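Local coordinates for capsid protein (Infectious hypodermal and hematopoietic necrosis virus, PDB 3N7X) that builds the icosahedral shell of a shrimp densovirus from sixty copies of a beta-barrel subunit, probably enclosing the viral genome, and binds calcium, at residues 72-75 and 80-83; 76-81 and 318-323; 97-102 and 222-227; 147-152 and 281-286. All coordinates share one frame; numbering follows the deposited sequence.

Following the chain from the N terminus, the first contact begins on strand 70-74, and interaction 1 closes a loop of only four residues, bringing helix 80-83 back against Leu74 and Pro75. Interaction 2 opens within that loop, at 76-81, and shares Asn80 and Leu81 with interaction 1; it closes near the C terminus at 318-323, so interactions 3 and 4 both nest inside it. These two cross, their segments alternating as 97-102, 147-152, 222-227 and 281-286, with centres about 32 Å apart on opposite sides of the chain's centre. Interaction 3 joins helix 97-109 to a long loop, whereas interaction 4 spans the two antiparallel sheets of the barrel.

Interaction 1 of 4, residues 72-75 and 80-83; sequences YCLP and NLYL
The pyrrolidine ring of Pro75 meets the CD1 methyl of Leu81 at one carbon, CG, 4.0 Å away, the two side chains crossing at about a right angle. Around it the indole of Trp174, on helix 171-176, touches both residues, while the ring of Tyr72, two residues before Leu74, meets Phe58 edge-to-face. The setting is the parvovirus-type beta-barrel: strand 70-74 lies inside the seven-stranded antiparallel sheet, with 264-268 and 179-182 as its neighbours, and after Pro75 the chain folds back into the short helix 80-83. All three touching residues are buried, and about 109 Å² is hidden between the segments, which fits a small apolar contact.

The torsions of Leu81 explain its reach. CG stands beside the backbone N and opposite the carbonyl carbon, chi1 -64°, and CD1 then continues the extended chain (chi2 -178°), making this one branch the atom that does all the touching. Just beyond the contact, Tyr82 OH is hydrogen-bonded to Leu76 O and ties the helix to the turn, and Leu81 O receives Arg54 NH2. The approach ends at a single methyl. Leu81 CD1 lies 4.3 Å from Leu74 CD1, and the distance from Leu81 CD1 to Pro75 O is 3.3 Å.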
loop_
_atom_site.group_PDB
_atom_site.type_symbol
_atom_site.label_atom_id
_atom_site.label_comp_id
_atom_site.label_asym_id
_atom_site.label_seq_id
_atom_site.Cartn_x
_atom_site.Cartn_y
_atom_site.Cartn_z
ATOM N N TYR A 72 -94.704 -16.289 35.020
ATOM C CA TYR A 72 -94.371 -17.701 34.976
ATOM C C TYR A 72 -92.974 -17.801 35.546
ATOM O O TYR A 72 -92.139 -16.929 35.312
ATOM C CB TYR A 72 -94.355 -18.232 33.546
ATOM C CG TYR A 72 -95.702 -18.267 32.881
ATOM C CD1 TYR A 72 -96.195 -17.156 32.199
ATOM C CD2 TYR A 72 -96.486 -19.421 32.919
ATOM C CE1 TYR A 72 -97.436 -17.194 31.567
ATOM C CE2 TYR A 72 -97.725 -19.471 32.293
ATOM C CZ TYR A 72 -98.196 -18.357 31.618
ATOM O OH TYR A 72 -99.424 -18.405 30.995
ATOM N N CYS A 73 -92.718 -18.860 36.301
ATOM C CA CYS A 73 -91.405 -19.049 36.887
ATOM C C CYS A 73 -90.761 -20.325 36.365
ATOM O O CYS A 73 -91.434 -21.341 36.196
ATOM C CB CYS A 73 -91.518 -19.115 38.413
ATOM S SG CYS A 73 -89.971 -19.542 39.259
ATOM N N LEU A 74 -89.465 -20.263 36.085
ATOM C CA LEU A 74 -88.729 -21.435 35.628
ATOM C C LEU A 74 -87.590 -21.650 36.616
ATOM O O LEU A 74 -86.547 -21.002 36.530
ATOM C CB LEU A 74 -88.173 -21.229 34.217
ATOM C CG LEU A 74 -87.287 -22.377 33.706
ATOM C CD1 LEU A 74 -87.992 -23.714 33.875
ATOM C CD2 LEU A 74 -86.944 -22.144 32.249
ATOM N N PRO A 75 -87.786 -22.557 37.581
ATOM C CA PRO A 75 -86.783 -22.864 38.604
ATOM C C PRO A 75 -85.675 -23.795 38.116
ATOM O O PRO A 75 -85.702 -24.997 38.379
ATOM C CB PRO A 75 -87.622 -23.483 39.713
ATOM C CG PRO A 75 -88.627 -24.270 38.936
ATOM C CD PRO A 75 -89.024 -23.327 37.808
ATOM N N ASN A 80 -85.018 -31.745 40.233
ATOM C CA ASN A 80 -86.145 -32.561 39.813
ATOM C C ASN A 80 -86.493 -32.379 38.344
ATOM O O ASN A 80 -86.943 -33.318 37.690
ATOM C CB ASN A 80 -87.368 -32.234 40.667
ATOM C CG ASN A 80 -87.050 -32.205 42.145
ATOM O OD1 ASN A 80 -86.285 -31.355 42.612
ATOM N ND2 ASN A 80 -87.629 -33.139 42.895
ATOM N N LEU A 81 -86.288 -31.173 37.824
ATOM C CA LEU A 81 -86.613 -30.902 36.430
ATOM C C LEU A 81 -85.702 -31.626 35.456
ATOM O O LEU A 81 -86.040 -31.772 34.285
ATOM C CB LEU A 81 -86.553 -29.400 36.149
ATOM C CG LEU A 81 -87.553 -28.505 36.890
ATOM C CD1 LEU A 81 -87.356 -27.068 36.445
ATOM C CD2 LEU A 81 -88.983 -28.953 36.605
ATOM N N TYR A 82 -84.553 -32.092 35.934
ATOM C CA TYR A 82 -83.601 -32.778 35.065
ATOM C C TYR A 82 -83.572 -34.292 35.247
ATOM O O TYR A 82 -83.357 -35.027 34.286
ATOM C CB TYR A 82 -82.192 -32.234 35.304
ATOM C CG TYR A 82 -82.072 -30.727 35.218
ATOM C CD1 TYR A 82 -81.713 -30.095 34.021
ATOM C CD2 TYR A 82 -82.299 -29.931 36.343
ATOM C CE1 TYR A 82 -81.580 -28.705 33.954
ATOM C CE2 TYR A 82 -82.170 -28.549 36.286
ATOM C CZ TYR A 82 -81.810 -27.944 35.094
ATOM O OH TYR A 82 -81.669 -26.578 35.060
ATOM N N LEU A 83 -83.776 -34.757 36.476
ATOM C CA LEU A 83 -83.744 -36.190 36.764
ATOM C C LEU A 83 -85.062 -36.908 36.486
ATOM O O LEU A 83 -85.121 -38.140 36.492
ATOM C CB LEU A 83 -83.317 -36.418 38.219
ATOM C CG LEU A 83 -81.808 -36.432 38.491
ATOM C CD1 LEU A 83 -81.129 -35.288 37.769
ATOM C CD2 LEU A 83 -81.563 -36.349 39.984
#

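Interaction 2 of 4, residues 76-81 and 318-323; sequences LHWMNL and GQLNKC
Trp78 meets the 319-322 turn mainly through the edge of its indole, where the loop before helix 80-83 comes up to strand 322-324, the outermost strand within this chain on one side of the seven-stranded sheet. The evidence lies in the benzene half of the ring. CZ2 is 3.8 Å from Lys322 O, which lies in the indole plane at the edge, and CH2 is 4.0 Å from Leu320 O, also near that plane. Apolar contact adds to this, Trp78 CZ3 standing 4.1 Å from Leu320 CD1.

A type I beta turn, closed by a 3.0 Å bond from Lys322 N to Gln319 O, brings Gln319 and Leu320 round toward the ring, and Lys322 O follows at the start of the strand. Leu320 O has a firmer partner in Trp174 NE1, whose indole also meets Trp78 edge-to-face, and Lys322 NZ turns off to Ser163. On the other segment, Trp78 CD1 rests 3.5 Å above the His77 ring plane, over its centre, which would limit how the indole can rotate. The arrangement is a tryptophan edge set against a type I beta turn that leads into strand 322-324 of the capsid beta-barrel.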
loop_
_atom_site.group_PDB
_atom_site.type_symbol
_atom_site.label_atom_id
_atom_site.label_comp_id
_atom_site.label_asym_id
_atom_site.label_seq_id
_atom_site.Cartn_x
_atom_site.Cartn_y
_atom_site.Cartn_z
ATOM N N LEU A 76 -84.698 -23.228 37.416
ATOM C CA LEU A 76 -83.579 -23.998 36.881
ATOM C C LEU A 76 -82.758 -24.693 37.944
ATOM O O LEU A 76 -82.018 -25.622 37.639
ATOM C CB LEU A 76 -82.638 -23.101 36.091
ATOM C CG LEU A 76 -83.255 -22.360 34.920
ATOM C CD1 LEU A 76 -82.162 -21.654 34.154
ATOM C CD2 LEU A 76 -83.983 -23.349 34.030
ATOM N N HIS A 77 -82.870 -24.232 39.183
ATOM C CA HIS A 77 -82.109 -24.819 40.276
ATOM C C HIS A 77 -82.730 -26.098 40.838
ATOM O O HIS A 77 -82.127 -26.760 41.685
ATOM C CB HIS A 77 -81.940 -23.795 41.402
ATOM C CG HIS A 77 -83.229 -23.188 41.857
ATOM N ND1 HIS A 77 -83.571 -23.078 43.189
ATOM C CD2 HIS A 77 -84.262 -22.660 41.158
ATOM C CE1 HIS A 77 -84.760 -22.511 43.291
ATOM N NE2 HIS A 77 -85.200 -22.248 42.073
ATOM N N TRP A 78 -83.930 -26.442 40.374
ATOM C CA TRP A 78 -84.610 -27.652 40.840
ATOM C C TRP A 78 -84.084 -28.874 40.103
ATOM O O TRP A 78 -84.381 -29.072 38.925
ATOM C CB TRP A 78 -86.120 -27.548 40.614
ATOM C CG TRP A 78 -86.826 -26.581 41.517
ATOM C CD1 TRP A 78 -86.254 -25.655 42.346
ATOM C CD2 TRP A 78 -88.245 -26.423 41.659
ATOM N NE1 TRP A 78 -87.229 -24.931 42.994
ATOM C CE2 TRP A 78 -88.459 -25.382 42.591
ATOM C CE3 TRP A 78 -89.358 -27.061 41.087
ATOM C CZ2 TRP A 78 -89.741 -24.962 42.965
ATOM C CZ3 TRP A 78 -90.634 -26.642 41.458
ATOM C CH2 TRP A 78 -90.813 -25.602 42.389
ATOM N N MET A 79 -83.306 -29.696 40.797
ATOM C CA MET A 79 -82.751 -30.901 40.190
ATOM C C MET A 79 -83.842 -31.797 39.617
ATOM O O MET A 79 -83.628 -32.510 38.638
ATOM C CB MET A 79 -81.943 -31.681 41.226
ATOM C CG MET A 79 -80.684 -30.973 41.678
ATOM S SD MET A 79 -79.786 -31.890 42.943
ATOM C CE MET A 79 -79.245 -33.339 42.020
ATOM N N ASN A 80 -85.018 -31.745 40.233
ATOM C CA ASN A 80 -86.145 -32.561 39.813
ATOM C C ASN A 80 -86.493 -32.379 38.344
ATOM O O ASN A 80 -86.943 -33.318 37.690
ATOM C CB ASN A 80 -87.368 -32.234 40.667
ATOM C CG ASN A 80 -87.050 -32.205 42.145
ATOM O OD1 ASN A 80 -86.285 -31.355 42.612
ATOM N ND2 ASN A 80 -87.629 -33.139 42.895
ATOM N N LEU A 81 -86.288 -31.173 37.824
ATOM C CA LEU A 81 -86.613 -30.902 36.430
ATOM C C LEU A 81 -85.702 -31.626 35.456
ATOM O O LEU A 81 -86.040 -31.772 34.285
ATOM C CB LEU A 81 -86.553 -29.400 36.149
ATOM C CG LEU A 81 -87.553 -28.505 36.890
ATOM C CD1 LEU A 81 -87.356 -27.068 36.445
ATOM C CD2 LEU A 81 -88.983 -28.953 36.605
ATOM N N GLY A 318 -87.213 -27.243 48.890
ATOM C CA GLY A 318 -88.306 -26.290 48.998
ATOM C C GLY A 318 -89.647 -26.986 48.879
ATOM O O GLY A 318 -89.784 -28.137 49.288
ATOM N N GLN A 319 -90.637 -26.293 48.326
ATOM C CA GLN A 319 -91.961 -26.873 48.148
ATOM C C GLN A 319 -92.453 -26.570 46.746
ATOM O O GLN A 319 -92.178 -25.504 46.204
ATOM C CB GLN A 319 -92.954 -26.309 49.171
ATOM C CG GLN A 319 -92.553 -26.527 50.617
ATOM C CD GLN A 319 -91.549 -25.491 51.106
ATOM O OE1 GLN A 319 -90.751 -25.758 52.009
ATOM N NE2 GLN A 319 -91.594 -24.295 50.520
ATOM N N LEU A 320 -93.184 -27.513 46.166
ATOM C CA LEU A 320 -93.719 -27.354 44.823
ATOM C C LEU A 320 -94.564 -26.089 44.614
ATOM O O LEU A 320 -94.683 -25.610 43.486
ATOM C CB LEU A 320 -94.546 -28.590 44.453
ATOM C CG LEU A 320 -93.888 -29.784 43.746
ATOM C CD1 LEU A 320 -92.380 -29.635 43.692
ATOM C CD2 LEU A 320 -94.287 -31.062 44.460
ATOM N N ASN A 321 -95.145 -25.548 45.686
ATOM C CA ASN A 321 -95.980 -24.349 45.566
ATOM C C ASN A 321 -95.323 -23.093 46.113
ATOM O O ASN A 321 -95.998 -22.090 46.374
ATOM C CB ASN A 321 -97.321 -24.551 46.276
ATOM C CG ASN A 321 -97.164 -24.836 47.765
ATOM O OD1 ASN A 321 -96.089 -24.649 48.340
ATOM N ND2 ASN A 321 -98.244 -25.281 48.396
ATOM N N LYS A 322 -94.008 -23.153 46.291
ATOM C CA LYS A 322 -93.260 -22.014 46.802
ATOM C C LYS A 322 -92.114 -21.641 45.873
ATOM O O LYS A 322 -91.626 -22.462 45.093
ATOM C CB LYS A 322 -92.692 -22.316 48.190
ATOM C CG LYS A 322 -93.733 -22.524 49.259
ATOM C CD LYS A 322 -94.517 -21.262 49.533
ATOM C CE LYS A 322 -95.627 -21.553 50.531
ATOM N NZ LYS A 322 -96.462 -20.355 50.813
ATOM N N CYS A 323 -91.688 -20.390 45.977
ATOM C CA CYS A 323 -90.599 -19.874 45.171
ATOM C C CYS A 323 -89.675 -19.067 46.077
ATOM O O CYS A 323 -90.085 -18.053 46.647
ATOM C CB CYS A 323 -91.165 -18.988 44.064
ATOM S SG CYS A 323 -89.950 -17.994 43.183
#

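Interaction 3 of 4, residues 97-102 and 222-227; sequences QRYKMV and GGEIPT
Tyr99, on helix 97-109, reaches across to loop 222-227 with its phenol oxygen, and the loop arrives there in an extended run. Gly223 comes first: its phi of 90° lies in a region open mainly to glycine, and its carbonyl oxygen accepts Trp111 NE1. At Glu224 the touching atom is CB, 3.3 Å from Tyr99 OH, while the extended chain beyond CG runs along Lys103 and Lys107 of the same helix.

Ile225 carries the contact. Its backbone N donates to Tyr99 OH at 2.8 Å with an N-H...O angle of 160°, a nearly straight bond, and its CB stands 4.0 Å from the same oxygen. Ring carbon Tyr99 CZ lies 4.3 Å from Ile225 CB. The Ile225 side chain continues against Met106, Leu83 and Asn80, and its carbonyl oxygen is bonded to Tyr84 OH.

On the helix, Tyr99 has CG opposite its own N, chi1 172°, which swings the ring out toward the loop. The neighbouring face of the helix serves assembly instead: Arg98 NH1 forms a salt bridge with Asp44 of a neighbouring subunit, and Gln97 NE2 bonds Tyr109 of that subunit. Chemically, the phenol oxygen acts as an acceptor here, giving the N-H of Ile225 a buried partner in a loop without regular sheet pairing; this is one directional link between helix and loop, alongside the backbone hydrogen bond that joins Gly223 to Lys107.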
loop_
_atom_site.group_PDB
_atom_site.type_symbol
_atom_site.label_atom_id
_atom_site.label_comp_id
_atom_site.label_asym_id
_atom_site.label_seq_id
_atom_site.Cartn_x
_atom_site.Cartn_y
_atom_site.Cartn_z
ATOM N N GLN A 97 -84.407 -42.986 33.013
ATOM C CA GLN A 97 -83.664 -44.235 33.146
ATOM C C GLN A 97 -82.344 -43.992 33.853
ATOM O O GLN A 97 -81.938 -44.774 34.715
ATOM C CB GLN A 97 -83.378 -44.861 31.780
ATOM C CG GLN A 97 -84.449 -45.807 31.270
ATOM C CD GLN A 97 -84.795 -46.912 32.260
ATOM O OE1 GLN A 97 -85.817 -46.845 32.944
ATOM N NE2 GLN A 97 -83.938 -47.929 32.343
ATOM N N ARG A 98 -81.673 -42.905 33.489
ATOM C CA ARG A 98 -80.395 -42.599 34.104
ATOM C C ARG A 98 -80.522 -42.378 35.604
ATOM O O ARG A 98 -79.772 -42.970 36.382
ATOM C CB ARG A 98 -79.738 -41.399 33.412
ATOM C CG ARG A 98 -79.332 -41.736 31.979
ATOM C CD ARG A 98 -78.418 -40.713 31.317
ATOM N NE ARG A 98 -77.922 -41.254 30.053
ATOM C CZ ARG A 98 -76.793 -40.888 29.451
ATOM N NH1 ARG A 98 -76.010 -39.957 29.984
ATOM N NH2 ARG A 98 -76.431 -41.478 28.319
ATOM N N TYR A 99 -81.472 -41.555 36.030
ATOM C CA TYR A 99 -81.622 -41.341 37.459
ATOM C C TYR A 99 -81.949 -42.670 38.136
ATOM O O TYR A 99 -81.369 -43.022 39.163
ATOM C CB TYR A 99 -82.725 -40.318 37.747
ATOM C CG TYR A 99 -83.063 -40.196 39.221
ATOM C CD1 TYR A 99 -82.055 -40.136 40.191
ATOM C CD2 TYR A 99 -84.391 -40.153 39.651
ATOM C CE1 TYR A 99 -82.365 -40.039 41.555
ATOM C CE2 TYR A 99 -84.711 -40.054 41.009
ATOM C CZ TYR A 99 -83.695 -39.999 41.955
ATOM O OH TYR A 99 -84.018 -39.910 43.293
ATOM N N LYS A 100 -82.867 -43.416 37.535
ATOM C CA LYS A 100 -83.289 -44.698 38.075
ATOM C C LYS A 100 -82.131 -45.659 38.341
ATOM O O LYS A 100 -82.079 -46.303 39.388
ATOM C CB LYS A 100 -84.286 -45.343 37.115
ATOM C CG LYS A 100 -84.885 -46.647 37.597
ATOM C CD LYS A 100 -85.880 -47.165 36.574
ATOM C CE LYS A 100 -86.508 -48.488 36.998
ATOM N NZ LYS A 100 -87.473 -48.994 35.969
ATOM N N MET A 101 -81.199 -45.745 37.401
ATOM C CA MET A 101 -80.068 -46.652 37.534
ATOM C C MET A 101 -78.975 -46.238 38.512
ATOM O O MET A 101 -78.158 -47.074 38.896
ATOM C CB MET A 101 -79.433 -46.885 36.169
ATOM C CG MET A 101 -80.399 -47.408 35.128
ATOM S SD MET A 101 -80.947 -49.069 35.501
ATOM C CE MET A 101 -79.835 -49.992 34.519
ATOM N N VAL A 102 -78.938 -44.969 38.909
ATOM C CA VAL A 102 -77.905 -44.513 39.840
ATOM C C VAL A 102 -78.488 -43.971 41.132
ATOM O O VAL A 102 -77.756 -43.546 42.022
ATOM C CB VAL A 102 -77.024 -43.408 39.224
ATOM C CG1 VAL A 102 -76.301 -43.947 38.010
ATOM C CG2 VAL A 102 -77.873 -42.200 38.854
ATOM N N GLY A 222 -75.972 -36.245 49.872
ATOM C CA GLY A 222 -76.643 -37.532 49.874
ATOM C C GLY A 222 -78.152 -37.461 49.709
ATOM O O GLY A 222 -78.722 -36.372 49.622
ATOM N N GLY A 223 -78.792 -38.629 49.655
ATOM C CA GLY A 223 -80.236 -38.692 49.521
ATOM C C GLY A 223 -80.739 -38.728 48.095
ATOM O O GLY A 223 -80.019 -38.383 47.159
ATOM N N GLU A 224 -81.985 -39.157 47.927
ATOM C CA GLU A 224 -82.596 -39.222 46.606
ATOM C C GLU A 224 -83.226 -37.871 46.305
ATOM O O GLU A 224 -83.268 -36.986 47.160
ATOM C CB GLU A 224 -83.716 -40.266 46.563
ATOM C CG GLU A 224 -83.436 -41.579 47.260
ATOM C CD GLU A 224 -84.615 -42.543 47.148
ATOM O OE1 GLU A 224 -85.775 -42.083 47.277
ATOM O OE2 GLU A 224 -84.385 -43.756 46.941
ATOM N N ILE A 225 -83.709 -37.716 45.079
ATOM C CA ILE A 225 -84.396 -36.501 44.681
ATOM C C ILE A 225 -85.831 -36.981 44.499
ATOM O O ILE A 225 -86.198 -37.517 43.452
ATOM C CB ILE A 225 -83.833 -35.911 43.364
ATOM C CG1 ILE A 225 -82.493 -35.214 43.629
ATOM C CG2 ILE A 225 -84.799 -34.875 42.797
ATOM C CD1 ILE A 225 -81.397 -36.120 44.078
ATOM N N PRO A 226 -86.658 -36.809 45.541
ATOM C CA PRO A 226 -88.063 -37.216 45.568
ATOM C C PRO A 226 -88.968 -36.517 44.573
ATOM O O PRO A 226 -88.581 -35.573 43.892
ATOM C CB PRO A 226 -88.469 -36.929 47.006
ATOM C CG PRO A 226 -87.714 -35.674 47.284
ATOM C CD PRO A 226 -86.337 -36.004 46.733
ATOM N N THR A 227 -90.198 -36.997 44.522
ATOM C CA THR A 227 -91.203 -36.472 43.629
ATOM C C THR A 227 -92.080 -35.484 44.390
ATOM O O THR A 227 -92.896 -34.769 43.809
ATOM C CB THR A 227 -92.071 -37.622 43.118
ATOM O OG1 THR A 227 -92.950 -37.138 42.106
ATOM C CG2 THR A 227 -92.904 -38.206 44.258
#

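Interaction 4 of 4, residues 147-152 and 281-286; sequences PYLEIF and LGCRVQ
Beside the touching pair Leu149 and Cys283, Glu150 OE2 is gripped by two hydroxyls, Ser269 OG of its own chain and Tyr55 OH of a neighbouring subunit, while OE1 forms a salt bridge with Arg267 NE. Strand 149-153 thus faces a subunit boundary with this carboxylate and the barrel interior with Leu149. The contact crosses the beta-barrel of the capsid subunit: 149-153 belongs to the seven-stranded sheet and 281-296 to the other antiparallel sheet. The CA directions of 147-149 and 281-283 are 59° apart, and the nearest CA pairs, Pro147 with Leu281 at 7.5 Å and Leu149 with Cys283 at 7.8 Å, are too far apart for strand pairing.

The two segments therefore meet through side chains and not as paired strands. Leu149 CD1 approaches Cys283 SG at 4.5 Å, a loose contact, with Met268 touching both residues and Met123 touching Leu149. Arg284 turns the other way and forms a cation-pi contact with Tyr55 of its own chain, a residue seen to bind calcium in this protein. At the end of the contact, Leu281 is extended beyond CG (chi2 178°), and its CD1 methyl touches the Pro147 ring at CB, 4.1 Å, and at CG, 4.2 Å.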
loop_
_atom_site.group_PDB
_atom_site.type_symbol
_atom_site.label_atom_id
_atom_site.label_comp_id
_atom_site.label_asym_id
_atom_site.label_seq_id
_atom_site.Cartn_x
_atom_site.Cartn_y
_atom_site.Cartn_z
ATOM N N PRO A 147 -94.775 -9.682 18.108
ATOM C CA PRO A 147 -95.018 -10.055 19.510
ATOM C C PRO A 147 -93.770 -10.651 20.161
ATOM O O PRO A 147 -92.980 -11.320 19.500
ATOM C CB PRO A 147 -96.145 -11.081 19.409
ATOM C CG PRO A 147 -96.846 -10.703 18.131
ATOM C CD PRO A 147 -95.692 -10.403 17.210
ATOM N N TYR A 148 -93.594 -10.415 21.456
ATOM C CA TYR A 148 -92.427 -10.945 22.144
ATOM C C TYR A 148 -92.683 -11.288 23.601
ATOM O O TYR A 148 -93.651 -10.825 24.207
ATOM C CB TYR A 148 -91.255 -9.959 22.039
ATOM C CG TYR A 148 -91.505 -8.604 22.662
ATOM C CD1 TYR A 148 -91.237 -8.366 24.011
ATOM C CD2 TYR A 148 -92.015 -7.555 21.898
ATOM C CE1 TYR A 148 -91.468 -7.109 24.583
ATOM C CE2 TYR A 148 -92.252 -6.302 22.456
ATOM C CZ TYR A 148 -91.976 -6.084 23.794
ATOM O OH TYR A 148 -92.220 -4.842 24.330
ATOM N N LEU A 149 -91.796 -12.112 24.149
ATOM C CA LEU A 149 -91.876 -12.561 25.530
ATOM C C LEU A 149 -90.975 -11.693 26.407
ATOM O O LEU A 149 -89.912 -11.256 25.965
ATOM C CB LEU A 149 -91.413 -14.017 25.609
ATOM C CG LEU A 149 -91.442 -14.744 26.956
ATOM C CD1 LEU A 149 -92.883 -15.009 27.370
ATOM C CD2 LEU A 149 -90.683 -16.059 26.838
ATOM N N GLU A 150 -91.405 -11.438 27.642
ATOM C CA GLU A 150 -90.610 -10.645 28.578
ATOM C C GLU A 150 -90.017 -11.586 29.625
ATOM O O GLU A 150 -90.711 -12.462 30.143
ATOM C CB GLU A 150 -91.474 -9.583 29.268
ATOM C CG GLU A 150 -92.196 -8.647 28.308
ATOM C CD GLU A 150 -92.978 -7.541 29.014
ATOM O OE1 GLU A 150 -93.523 -7.789 30.113
ATOM O OE2 GLU A 150 -93.064 -6.425 28.452
ATOM N N ILE A 151 -88.731 -11.414 29.920
ATOM C CA ILE A 151 -88.039 -12.248 30.897
ATOM C C ILE A 151 -87.440 -11.360 31.984
ATOM O O ILE A 151 -86.708 -10.411 31.688
ATOM C CB ILE A 151 -86.931 -13.071 30.210
ATOM C CG1 ILE A 151 -87.557 -13.935 29.113
ATOM C CG2 ILE A 151 -86.201 -13.937 31.227
ATOM C CD1 ILE A 151 -86.557 -14.642 28.239
ATOM N N PHE A 152 -87.750 -11.680 33.238
ATOM C CA PHE A 152 -87.287 -10.896 34.382
ATOM C C PHE A 152 -86.475 -11.689 35.408
ATOM O O PHE A 152 -86.564 -12.914 35.488
ATOM C CB PHE A 152 -88.491 -10.305 35.122
ATOM C CG PHE A 152 -89.412 -9.486 34.260
ATOM C CD1 PHE A 152 -89.142 -8.143 34.003
ATOM C CD2 PHE A 152 -90.569 -10.048 33.729
ATOM C CE1 PHE A 152 -90.015 -7.370 33.231
ATOM C CE2 PHE A 152 -91.448 -9.286 32.957
ATOM C CZ PHE A 152 -91.172 -7.944 32.708
ATOM N N LEU A 281 -102.410 -12.516 23.058
ATOM C CA LEU A 281 -101.209 -13.073 22.462
ATOM C C LEU A 281 -100.543 -14.097 23.367
ATOM O O LEU A 281 -100.742 -14.101 24.582
ATOM C CB LEU A 281 -100.211 -11.950 22.148
ATOM C CG LEU A 281 -100.710 -10.771 21.309
ATOM C CD1 LEU A 281 -99.588 -9.762 21.156
ATOM C CD2 LEU A 281 -101.183 -11.255 19.942
ATOM N N GLY A 282 -99.741 -14.959 22.754
ATOM C CA GLY A 282 -99.021 -15.978 23.486
ATOM C C GLY A 282 -97.927 -16.501 22.584
ATOM O O GLY A 282 -97.680 -15.932 21.522
ATOM N N CYS A 283 -97.264 -17.574 22.991
ATOM C CA CYS A 283 -96.214 -18.143 22.165
ATOM C C CYS A 283 -95.806 -19.508 22.684
ATOM O O CYS A 283 -96.111 -19.874 23.821
ATOM C CB CYS A 283 -94.993 -17.230 22.160
ATOM S SG CYS A 283 -94.055 -17.290 23.700
ATOM N N ARG A 284 -95.122 -20.260 21.833
ATOM C CA ARG A 284 -94.627 -21.583 22.184
ATOM C C ARG A 284 -93.157 -21.632 21.819
ATOM O O ARG A 284 -92.758 -21.180 20.745
ATOM C CB ARG A 284 -95.371 -22.668 21.416
ATOM C CG ARG A 284 -94.636 -24.008 21.355
ATOM C CD ARG A 284 -95.521 -24.977 20.627
ATOM N NE ARG A 284 -94.914 -26.240 20.211
ATOM C CZ ARG A 284 -93.878 -26.352 19.392
ATOM N NH1 ARG A 284 -93.288 -25.277 18.900
ATOM N NH2 ARG A 284 -93.484 -27.549 18.998
ATOM N N VAL A 285 -92.352 -22.185 22.712
ATOM C CA VAL A 285 -90.924 -22.283 22.464
ATOM C C VAL A 285 -90.457 -23.695 22.753
ATOM O O VAL A 285 -91.189 -24.491 23.338
ATOM C CB VAL A 285 -90.120 -21.320 23.380
ATOM C CG1 VAL A 285 -90.626 -19.897 23.224
ATOM C CG2 VAL A 285 -90.225 -21.772 24.829
ATOM N N GLN A 286 -89.240 -24.003 22.324
ATOM C CA GLN A 286 -88.651 -25.302 22.597
ATOM C C GLN A 286 -87.630 -25.013 23.687
ATOM O O GLN A 286 -86.946 -23.989 23.647
ATOM C CB GLN A 286 -87.938 -25.873 21.370
ATOM C CG GLN A 286 -87.421 -27.284 21.608
ATOM C CD GLN A 286 -86.671 -27.854 20.423
ATOM O OE1 GLN A 286 -87.098 -27.714 19.277
ATOM N NE2 GLN A 286 -85.551 -28.520 20.695
#